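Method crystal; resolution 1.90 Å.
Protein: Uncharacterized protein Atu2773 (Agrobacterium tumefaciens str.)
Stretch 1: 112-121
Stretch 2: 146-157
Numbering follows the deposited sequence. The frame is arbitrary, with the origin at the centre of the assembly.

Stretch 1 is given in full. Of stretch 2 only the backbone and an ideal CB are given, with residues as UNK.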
ATOM      1  N   ASN A 112       2.977  20.636  -1.627  1.00 20.35           N
ATOM      2  CA  ASN A 112       2.662  19.229  -1.389  1.00 20.36           C
ATOM      3  C   ASN A 112       3.094  18.327  -2.549  1.00 20.47           C
ATOM      4  O   ASN A 112       3.538  17.202  -2.317  1.00 19.43           O
ATOM      5  CB  ASN A 112       1.167  19.036  -1.109  1.00 12.31           C
ATOM      6  CG  ASN A 112       0.776  19.391   0.325  1.00 19.02           C
ATOM      7  OD1 ASN A 112       1.589  19.341   1.244  1.00 19.89           O
ATOM      8  ND2 ASN A 112      -0.492  19.730   0.517  1.00 22.63           N
ATOM      9  N   ILE A 113       2.967  18.817  -3.784  1.00 23.82           N
ATOM     10  CA  ILE A 113       3.385  18.047  -4.976  1.00 24.44           C
ATOM     11  C   ILE A 113       4.908  17.843  -4.997  1.00 22.11           C
ATOM     12  O   ILE A 113       5.391  16.774  -5.368  1.00 24.35           O
ATOM     13  CB  ILE A 113       2.852  18.660  -6.316  1.00 26.90           C
ATOM     14  CG1 ILE A 113       1.315  18.651  -6.384  1.00 29.73           C
ATOM     15  CG2 ILE A 113       3.402  17.919  -7.546  1.00 26.40           C
ATOM     16  CD1 ILE A 113       0.659  17.280  -6.492  1.00 33.29           C
ATOM     17  N   ASP A 114       5.653  18.859  -4.560  1.00 24.16           N
ATOM     18  CA  ASP A 114       7.103  18.754  -4.406  1.00 20.83           C
ATOM     19  C   ASP A 114       7.510  17.726  -3.347  1.00 18.64           C
ATOM     20  O   ASP A 114       8.470  16.984  -3.541  1.00 20.00           O
ATOM     21  CB  ASP A 114       7.712  20.123  -4.077  1.00 21.92           C
ATOM     22  CG  ASP A 114       7.809  21.032  -5.304  1.00 40.05           C
ATOM     23  OD1 ASP A 114       8.029  20.506  -6.424  1.00 44.08           O
ATOM     24  OD2 ASP A 114       7.671  22.270  -5.151  1.00 44.08           O
ATOM     25  N   ARG A 115       6.773  17.691  -2.240  1.00 16.73           N
ATOM     26  CA  ARG A 115       7.007  16.730  -1.166  1.00 14.12           C
ATOM     27  C   ARG A 115       6.756  15.311  -1.645  1.00 16.18           C
ATOM     28  O   ARG A 115       7.527  14.410  -1.332  1.00 15.23           O
ATOM     29  CB  ARG A 115       6.078  17.016   0.010  1.00 20.53           C
ATOM     30  CG  ARG A 115       6.575  18.112   0.924  1.00 28.95           C
ATOM     31  CD  ARG A 115       5.483  18.555   1.858  1.00 31.02           C
ATOM     32  NE  ARG A 115       5.933  19.657   2.701  1.00 30.70           N
ATOM     33  CZ  ARG A 115       5.123  20.562   3.234  1.00 34.44           C
ATOM     34  NH1 ARG A 115       5.619  21.536   3.984  1.00 35.77           N
ATOM     35  NH2 ARG A 115       3.817  20.502   3.005  1.00 36.37           N
ATOM     36  N   LEU A 116       5.645  15.142  -2.365  1.00 19.50           N
ATOM     37  CA  LEU A 116       5.252  13.882  -2.995  1.00 17.95           C
ATOM     38  C   LEU A 116       6.328  13.367  -3.938  1.00 14.19           C
ATOM     39  O   LEU A 116       6.717  12.204  -3.873  1.00 18.34           O
ATOM     40  CB  LEU A 116       3.957  14.092  -3.781  1.00 16.50           C
ATOM     41  CG  LEU A 116       3.412  12.918  -4.592  1.00 14.60           C
ATOM     42  CD1 LEU A 116       3.082  11.762  -3.641  1.00 21.11           C
ATOM     43  CD2 LEU A 116       2.182  13.296  -5.409  1.00 15.32           C
ATOM     44  N   HIS A 117       6.806  14.251  -4.809  1.00 17.79           N
ATOM     45  CA  HIS A 117       7.844  13.923  -5.788  1.00 15.24           C
ATOM     46  C   HIS A 117       9.158  13.505  -5.149  1.00 17.09           C
ATOM     47  O   HIS A 117       9.857  12.637  -5.675  1.00 14.96           O
ATOM     48  CB  HIS A 117       8.064  15.106  -6.730  1.00 19.65           C
ATOM     49  CG  HIS A 117       6.963  15.303  -7.723  1.00 17.04           C
ATOM     50  ND1 HIS A 117       7.007  16.282  -8.692  1.00 28.45           N
ATOM     51  CD2 HIS A 117       5.796  14.639  -7.911  1.00 20.39           C
ATOM     52  CE1 HIS A 117       5.910  16.221  -9.428  1.00 27.16           C
ATOM     53  NE2 HIS A 117       5.157  15.236  -8.971  1.00 25.61           N
ATOM     54  N   ARG A 118       9.500  14.113  -4.016  1.00 15.52           N
ATOM     55  CA  ARG A 118      10.681  13.703  -3.280  1.00 19.80           C
ATOM     56  C   ARG A 118      10.567  12.258  -2.784  1.00 19.83           C
ATOM     57  O   ARG A 118      11.516  11.494  -2.909  1.00 16.96           O
ATOM     58  CB  ARG A 118      10.962  14.659  -2.120  1.00 20.42           C
ATOM     59  CG  ARG A 118      11.555  15.982  -2.577  1.00 21.60           C
ATOM     60  CD  ARG A 118      12.263  16.698  -1.439  1.00 24.38           C
ATOM     61  NE  ARG A 118      11.359  17.276  -0.438  1.00 30.75           N
ATOM     62  CZ  ARG A 118      10.655  18.401  -0.588  1.00 30.79           C
ATOM     63  NH1 ARG A 118      10.704  19.103  -1.716  1.00 31.96           N
ATOM     64  NH2 ARG A 118       9.887  18.825   0.405  1.00 31.55           N
ATOM     65  N   SER A 119       9.407  11.886  -2.247  1.00 19.65           N
ATOM     66  CA  SER A 119       9.169  10.499  -1.817  1.00 17.27           C
ATOM     67  C   SER A 119       9.172   9.513  -2.989  1.00 14.51           C
ATOM     68  O   SER A 119       9.790   8.446  -2.897  1.00 15.74           O
ATOM     69  CB  SER A 119       7.852  10.389  -1.065  1.00 17.65           C
ATOM     70  OG  SER A 119       7.944  10.989   0.216  1.00 22.64           O
ATOM     71  N   MET A 120       8.497   9.896  -4.079  1.00 12.03           N
ATOM     72  CA  MET A 120       8.344   9.093  -5.301  1.00 17.92           C
ATOM     73  C   MET A 120       9.674   8.652  -5.904  1.00 19.37           C
ATOM     74  O   MET A 120       9.782   7.583  -6.494  1.00 21.34           O
ATOM     75  CB  MET A 120       7.536   9.871  -6.358  1.00 15.16           C
ATOM     76  CG  MET A 120       6.019   9.824  -6.217  1.00 19.16           C
ATOM     77  SD  MET A 120       5.160  10.622  -7.614  1.00 11.36           S
ATOM     78  CE  MET A 120       3.477  10.148  -7.239  1.00 19.89           C
ATOM     79  N   ALA A 121      10.690   9.494  -5.743  1.00 21.39           N
ATOM     80  CA  ALA A 121      11.991   9.272  -6.360  1.00 17.22           C
ATOM     81  C   ALA A 121      12.895   8.341  -5.554  1.00 17.09           C
ATOM     82  O   ALA A 121      13.970   7.958  -6.023  1.00 24.93           O
ATOM     83  CB  ALA A 121      12.681  10.630  -6.589  1.00 23.55           C
ATOM     84  N   UNK A 146      -5.346  17.576  -5.744  1.00 22.73           N
ATOM     85  CA  UNK A 146      -4.170  17.724  -6.623  1.00 22.00           C
ATOM     86  C   UNK A 146      -3.215  16.534  -6.532  1.00 21.31           C
ATOM     87  O   UNK A 146      -2.590  16.166  -7.526  1.00 16.20           O
ATOM     88  CB  UNK A 146      -3.414  19.007  -6.272  1.00 22.00           C
ATOM     89  N   UNK A 147      -3.114  15.965  -5.332  1.00 19.86           N
ATOM     90  CA  UNK A 147      -2.236  14.827  -5.034  1.00 19.55           C
ATOM     91  C   UNK A 147      -2.705  13.600  -5.813  1.00 16.49           C
ATOM     92  O   UNK A 147      -1.908  12.934  -6.496  1.00 16.78           O
ATOM     93  CB  UNK A 147      -2.214  14.532  -3.533  1.00 19.55           C
ATOM     94  N   UNK A 148      -4.006  13.333  -5.743  1.00 17.70           N
ATOM     95  CA  UNK A 148      -4.599  12.197  -6.445  1.00 15.53           C
ATOM     96  C   UNK A 148      -4.585  12.365  -7.963  1.00 16.71           C
ATOM     97  O   UNK A 148      -4.489  11.377  -8.696  1.00 19.26           O
ATOM     98  CB  UNK A 148      -6.037  11.988  -5.967  1.00 15.53           C
ATOM     99  N   UNK A 149      -4.665  13.609  -8.429  1.00 14.31           N
ATOM    100  CA  UNK A 149      -4.511  13.895  -9.858  1.00 18.69           C
ATOM    101  C   UNK A 149      -3.085  13.615 -10.351  1.00 17.31           C
ATOM    102  O   UNK A 149      -2.912  13.008 -11.410  1.00 18.12           O
ATOM    103  CB  UNK A 149      -4.879  15.353 -10.141  1.00 18.69           C
ATOM    104  N   UNK A 150      -2.077  14.039  -9.585  1.00 17.54           N
ATOM    105  CA  UNK A 150      -0.680  13.732  -9.926  1.00 18.89           C
ATOM    106  C   UNK A 150      -0.415  12.219  -9.973  1.00 20.35           C
ATOM    107  O   UNK A 150       0.135  11.712 -10.954  1.00 20.60           O
ATOM    108  CB  UNK A 150       0.260  14.388  -8.913  1.00 18.89           C
ATOM    109  N   UNK A 151      -0.829  11.511  -8.921  1.00 17.66           N
ATOM    110  CA  UNK A 151      -0.678  10.052  -8.840  1.00 14.99           C
ATOM    111  C   UNK A 151      -1.422   9.364  -9.992  1.00 15.51           C
ATOM    112  O   UNK A 151      -0.864   8.479 -10.648  1.00 13.31           O
ATOM    113  CB  UNK A 151      -1.195   9.536  -7.496  1.00 14.99           C
ATOM    114  N   UNK A 152      -2.661   9.809 -10.242  1.00 14.34           N
ATOM    115  CA  UNK A 152      -3.511   9.241 -11.277  1.00 17.78           C
ATOM    116  C   UNK A 152      -2.916   9.346 -12.672  1.00 18.08           C
ATOM    117  O   UNK A 152      -2.944   8.376 -13.434  1.00 16.87           O
ATOM    118  CB  UNK A 152      -4.877   9.930 -11.255  1.00 17.78           C
ATOM    119  N   UNK A 153      -2.325  10.501 -12.983  1.00 21.27           N
ATOM    120  CA  UNK A 153      -1.783  10.766 -14.320  1.00 23.80           C
ATOM    121  C   UNK A 153      -0.500   9.987 -14.632  1.00 19.94           C
ATOM    122  O   UNK A 153      -0.150   9.816 -15.798  1.00 18.81           O
ATOM    123  CB  UNK A 153      -1.509  12.264 -14.469  1.00 23.80           C
ATOM    124  N   UNK A 154       0.180   9.515 -13.584  1.00 15.05           N
ATOM    125  CA  UNK A 154       1.430   8.762 -13.717  1.00 14.21           C
ATOM    126  C   UNK A 154       1.200   7.271 -13.812  1.00 11.53           C
ATOM    127  O   UNK A 154       2.155   6.495 -13.791  1.00 11.52           O
ATOM    128  CB  UNK A 154       2.354   9.058 -12.534  1.00 14.21           C
ATOM    129  N   UNK A 155      -0.061   6.870 -13.907  1.00 12.80           N
ATOM    130  CA  UNK A 155      -0.389   5.468 -14.112  1.00 11.90           C
ATOM    131  C   UNK A 155      -0.234   4.618 -12.864  1.00 12.97           C
ATOM    132  O   UNK A 155      -0.017   3.408 -12.956  1.00 15.01           O
ATOM    133  CB  UNK A 155       0.489   4.894 -15.226  1.00 11.90           C
ATOM    134  N   UNK A 156      -0.345   5.250 -11.701  1.00  9.75           N
ATOM    135  CA  UNK A 156      -0.231   4.567 -10.424  1.00  9.45           C
ATOM    136  C   UNK A 156      -1.609   4.400  -9.788  1.00 12.45           C
ATOM    137  O   UNK A 156      -2.508   5.234  -9.990  1.00 17.33           O
ATOM    138  CB  UNK A 156       0.704   5.334  -9.487  1.00  9.45           C
ATOM    139  N   UNK A 157      -1.765   3.332  -9.006  1.00 12.12           N
ATOM    140  CA  UNK A 157      -2.982   3.122  -8.228  1.00 11.01           C
ATOM    141  C   UNK A 157      -2.829   3.793  -6.878  1.00  9.87           C
ATOM    142  O   UNK A 157      -1.711   4.022  -6.438  1.00 12.42           O
ATOM    143  CB  UNK A 157      -3.283   1.631  -8.061  1.00 11.01           C
TER

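The helix of stretch 1 passes that of stretch 2 at 40° between their N-to-C directions, with axes 10.3 Å apart at closest approach.

Position 146 points its CA-to-CB bond toward stretch 1, the ideal CB lying 4.4 Å from Ile113 CD1. Ala, Val or Pro would suit: phi of -63° is compatible with proline, and the N of 146 has no bond to the turn before, where the helix is kinked, which accommodates a residue without an N-H. The residue is Pro146; its O lies 3.6 Å from Ile113 CD1.

At 147 the bond runs sideways, with the ideal CB 4.9 Å from Leu116 CD2. Valine, leucine or isoleucine could reach this apolar surface. Val147 does so, its CG1 lying 4.3 Å from Leu116 CD2.

Positions 148 and 149 have nothing of stretch 1 within 5.5 Å of the ideal CB, so the contact hardly limits them. Met148 points away; Arg149 starts sideways and its end leads away.

At 150 the bond points toward stretch 1, and the ideal CB lies 3.8 Å from Ile113 CD1, 4.1 Å from Leu116 CD2 and 5.0 Å from His117 NE2. A compact side chain is needed, and the imidazole nitrogen favours Asp or Asn, whose side-chain oxygen lies one bond further out than a Ser or Thr hydroxyl. The residue is Asp150, a knob among Ile113, Leu116, His117 and Met120. His117 NE2 donates to Asp150 OD1 at 3.1 Å and 166°, with the acceptor at the ring edge, near its plane.

At 151 the bond is sideways, but the ideal CB is 4.7 Å from Met120 CE, so a branched or longer apolar chain could turn in. Ile151 does: its CG1 lies 3.8 Å from Met120 CE and 4.2 Å from Leu116 CD2.

At 152 an ideal CB would lie 3.0 Å from the carbonyl O of 148, a clash that favours glycine, and Gly152 is found. Position 153 points sideways into open space, where a long polar chain would suit; Lys153 NZ reaches back to Asp150 OD1 at 3.3 Å, a salt bridge with a weak hydrogen bond.

Position 154 points toward stretch 1 but has nothing within 5.5 Å of its ideal CB, so a side chain reaching well past CB, such as Leu, Met, Lys or Arg, could make contact. Arg154 does: its CD lies 4.0 Å from Met120 SD, and its NE forms a salt bridge with Asp150 OD2 at 3.0 Å.

At 155, phi of 76° favours glycine, and Gly155 is present. Position 156 points toward stretch 1 from farther off, suiting a larger apolar chain; Leu156 CD1 meets Met120 CE at 3.8 Å. Position 157 is out of reach, and Leu157 makes no contact with stretch 1.

Stretch 2 (146-157) PVMRDIGKRGLL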
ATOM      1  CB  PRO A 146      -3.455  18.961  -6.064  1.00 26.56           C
ATOM      2  CG  PRO A 146      -4.447  19.668  -5.250  1.00 27.88           C
ATOM      3  CD  PRO A 146      -5.356  18.622  -4.701  1.00 23.84           C
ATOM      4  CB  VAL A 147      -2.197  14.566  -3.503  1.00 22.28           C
ATOM      5  CG1 VAL A 147      -1.427  13.296  -3.147  1.00 16.90           C
ATOM      6  CG2 VAL A 147      -1.584  15.767  -2.803  1.00 27.35           C
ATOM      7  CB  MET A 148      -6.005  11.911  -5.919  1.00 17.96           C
ATOM      8  CG  MET A 148      -5.984  11.275  -4.506  1.00 20.74           C
ATOM      9  SD  MET A 148      -7.563  10.578  -4.041  1.00 20.64           S
ATOM     10  CE  MET A 148      -7.590   9.147  -5.115  1.00 25.30           C
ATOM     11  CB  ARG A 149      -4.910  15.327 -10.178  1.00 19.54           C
ATOM     12  CG  ARG A 149      -6.411  15.579 -10.128  1.00 25.38           C
ATOM     13  CD  ARG A 149      -6.745  16.949 -10.694  1.00 30.33           C
ATOM     14  NE  ARG A 149      -8.170  17.254 -10.578  1.00 32.51           N
ATOM     15  CZ  ARG A 149      -9.092  16.908 -11.478  1.00 32.24           C
ATOM     16  NH1 ARG A 149      -8.756  16.241 -12.575  1.00 30.89           N
ATOM     17  NH2 ARG A 149     -10.361  17.226 -11.274  1.00 37.14           N
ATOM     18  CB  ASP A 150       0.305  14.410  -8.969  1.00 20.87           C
ATOM     19  CG  ASP A 150       1.754  14.168  -9.361  1.00 22.86           C
ATOM     20  OD1 ASP A 150       2.283  14.910 -10.210  1.00 28.55           O
ATOM     21  OD2 ASP A 150       2.372  13.221  -8.827  1.00 31.72           O
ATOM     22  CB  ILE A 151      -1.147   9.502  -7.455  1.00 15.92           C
ATOM     23  CG1 ILE A 151      -0.240  10.027  -6.340  1.00 17.89           C
ATOM     24  CG2 ILE A 151      -1.158   7.956  -7.432  1.00 11.69           C
ATOM     25  CD1 ILE A 151      -0.894  10.078  -4.986  1.00 19.36           C
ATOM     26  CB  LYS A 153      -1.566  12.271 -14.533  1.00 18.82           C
ATOM     27  CG  LYS A 153      -0.183  12.768 -14.133  1.00 31.65           C
ATOM     28  CD  LYS A 153      -0.067  14.280 -14.190  1.00 36.02           C
ATOM     29  CE  LYS A 153       1.263  14.728 -13.615  1.00 44.66           C
ATOM     30  NZ  LYS A 153       1.154  16.112 -13.069  1.00 46.91           N
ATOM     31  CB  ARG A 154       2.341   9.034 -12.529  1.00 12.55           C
ATOM     32  CG  ARG A 154       2.751  10.466 -12.481  1.00 13.56           C
ATOM     33  CD  ARG A 154       3.601  10.769 -11.269  1.00 25.76           C
ATOM     34  NE  ARG A 154       3.870  12.194 -11.277  1.00 27.50           N
ATOM     35  CZ  ARG A 154       4.801  12.783 -12.016  1.00 26.66           C
ATOM     36  NH1 ARG A 154       5.609  12.080 -12.812  1.00 15.54           N
ATOM     37  NH2 ARG A 154       4.931  14.093 -11.951  1.00 22.88           N
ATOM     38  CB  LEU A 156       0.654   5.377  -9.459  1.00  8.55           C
ATOM     39  CG  LEU A 156       2.114   5.652  -9.826  1.00 10.61           C
ATOM     40  CD1 LEU A 156       2.651   6.875  -9.069  1.00 13.44           C
ATOM     41  CD2 LEU A 156       2.958   4.419  -9.534  1.00  9.71           C
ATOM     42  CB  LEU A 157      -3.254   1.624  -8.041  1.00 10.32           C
ATOM     43  CG  LEU A 157      -2.315   0.751  -7.195  1.00 15.08           C
ATOM     44  CD1 LEU A 157      -2.680   0.749  -5.712  1.00 10.47           C
ATOM     45  CD2 LEU A 157      -2.438  -0.637  -7.731  1.00  8.98           C
TER
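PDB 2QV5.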